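Long-range contact in proline dehydrogenase (Bradyrhizobium japonicum USDA 110, PDB 3HAZ), which probably oxidizes proline to glutamate in two steps, using FAD in a proline dehydrogenase domain and NAD in an aldehyde dehydrogenase domain: residues A[557-562]-A[677-682]. Numbering follows the deposited sequence.
Sequences AAARAG and GNSVVA
Two torsions set Ser679 and Val681 against Ala559: OG of Ser679 lies between its own backbone N and carbonyl carbon (chi1 60°), while CG2 of Val681 stands anti to the carbonyl carbon, with CG1 anti to N. Both side chains leave strand 679-683 on the face turned to helix 549-567, whereas Val680, between them, is directed away from this helix and touches Ala673 and Leu674 of helix 664-675. The hydroxyl donates to the helix carbonyl, OG of Ser679 lying 2.9 Å from O of Ala559. With the donor 67° out of the carbonyl plane, it approaches from above the carbonyl group. O of Ala559 also accepts a weak bond from N of Gly562 at 3.0 Å. Beside this polar link, CB of Ala559 meets CG2 of Val681 at 3.6 Å. Ala559 presents only a methyl here, and the short axes of helix 557-562 and strand 679-682 pass 7.6 Å apart, nearly antiparallel (162°). Ala559 also touches Val652 and Tyr710 of the flanking strands, which places helix 549-567 on one face of the sheet; the contacts of Val680 place helix 664-675 on the other, consistent with the three-layer arrangement of a Rossmann-type NAD-binding domain. An alanine in place of Ser679 would probably leave the Ala559 carbonyl without its side-chain donor, losing the hydrogen bond that joins the two segments. Chemically, that bond fixes where the buried hydroxyl sits on the helix carbonyl, while the methyl-methyl contact beside it makes no polar demand, on the strand that leads to the NAD-binding Lys683.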
loop_
_atom_site.group_PDB
_atom_site.type_symbol
_atom_site.label_atom_id
_atom_site.label_comp_id
_atom_site.label_asym_id
_atom_site.label_seq_id
_atom_site.Cartn_x
_atom_site.Cartn_y
_atom_site.Cartn_z
ATOM N N ALA A 557 42.392 -11.467 -32.753
ATOM C CA ALA A 557 43.379 -11.385 -31.683
ATOM C C ALA A 557 43.222 -10.071 -30.925
ATOM O O ALA A 557 43.261 -10.047 -29.697
ATOM C CB ALA A 557 44.797 -11.523 -32.242
ATOM N N ALA A 558 43.034 -8.981 -31.664
ATOM C CA ALA A 558 42.864 -7.668 -31.055
ATOM C C ALA A 558 41.564 -7.588 -30.239
ATOM O O ALA A 558 41.546 -7.057 -29.126
ATOM C CB ALA A 558 42.903 -6.584 -32.119
ATOM N N ALA A 559 40.481 -8.119 -30.800
ATOM C CA ALA A 559 39.216 -8.184 -30.080
ATOM C C ALA A 559 39.377 -9.025 -28.821
ATOM O O ALA A 559 38.880 -8.664 -27.760
ATOM C CB ALA A 559 38.117 -8.759 -30.972
ATOM N N ARG A 560 40.086 -10.143 -28.944
ATOM C CA ARG A 560 40.333 -11.034 -27.811
ATOM C C ARG A 560 41.038 -10.323 -26.654
ATOM O O ARG A 560 40.697 -10.526 -25.487
ATOM C CB ARG A 560 41.150 -12.248 -28.256
ATOM C CG ARG A 560 41.453 -13.228 -27.139
ATOM C CD ARG A 560 41.733 -14.620 -27.689
ATOM N NE ARG A 560 41.754 -15.638 -26.639
ATOM C CZ ARG A 560 42.851 -16.266 -26.228
ATOM N NH1 ARG A 560 42.776 -17.177 -25.265
ATOM N NH2 ARG A 560 44.023 -15.988 -26.782
ATOM N N ALA A 561 42.018 -9.488 -26.981
ATOM C CA ALA A 561 42.733 -8.727 -25.962
ATOM C C ALA A 561 41.839 -7.695 -25.280
ATOM O O ALA A 561 42.011 -7.392 -24.096
ATOM C CB ALA A 561 43.958 -8.050 -26.563
ATOM N N GLY A 562 40.882 -7.154 -26.029
ATOM C CA GLY A 562 40.032 -6.101 -25.506
ATOM C C GLY A 562 38.865 -6.622 -24.687
ATOM O O GLY A 562 38.179 -5.852 -24.015
ATOM N N GLY A 677 28.637 -7.900 -22.798
ATOM C CA GLY A 677 29.991 -7.851 -22.277
ATOM C C GLY A 677 31.015 -8.542 -23.162
ATOM O O GLY A 677 32.131 -8.820 -22.734
ATOM N N ASN A 678 30.628 -8.833 -24.398
ATOM C CA ASN A 678 31.541 -9.423 -25.371
ATOM C C ASN A 678 32.228 -8.360 -26.207
ATOM O O ASN A 678 31.662 -7.296 -26.454
ATOM C CB ASN A 678 30.771 -10.329 -26.324
ATOM C CG ASN A 678 29.992 -11.396 -25.606
ATOM O OD1 ASN A 678 30.558 -12.399 -25.179
ATOM N ND2 ASN A 678 28.673 -11.200 -25.484
ATOM N N SER A 679 33.446 -8.648 -26.653
ATOM C CA SER A 679 34.028 -7.857 -27.728
ATOM C C SER A 679 33.504 -8.437 -29.039
ATOM O O SER A 679 33.002 -9.567 -29.070
ATOM C CB SER A 679 35.560 -7.875 -27.674
ATOM O OG SER A 679 36.062 -9.192 -27.784
ATOM N N VAL A 680 33.595 -7.669 -30.116
ATOM C CA VAL A 680 33.001 -8.093 -31.373
ATOM C C VAL A 680 33.897 -7.857 -32.587
ATOM O O VAL A 680 34.534 -6.808 -32.716
ATOM C CB VAL A 680 31.645 -7.387 -31.603
ATOM C CG1 VAL A 680 30.998 -7.872 -32.888
ATOM C CG2 VAL A 680 30.722 -7.618 -30.416
ATOM N N VAL A 681 33.954 -8.856 -33.460
ATOM C CA VAL A 681 34.463 -8.668 -34.810
ATOM C C VAL A 681 33.278 -8.807 -35.760
ATOM O O VAL A 681 32.636 -9.859 -35.818
ATOM C CB VAL A 681 35.571 -9.681 -35.168
ATOM C CG1 VAL A 681 35.986 -9.517 -36.627
ATOM C CG2 VAL A 681 36.779 -9.499 -34.245
ATOM N N ALA A 682 32.978 -7.734 -36.483
ATOM C CA ALA A 682 31.800 -7.687 -37.344
ATOM C C ALA A 682 32.184 -7.706 -38.818
ATOM O O ALA A 682 33.039 -6.931 -39.253
ATOM C CB ALA A 682 30.978 -6.438 -37.037
#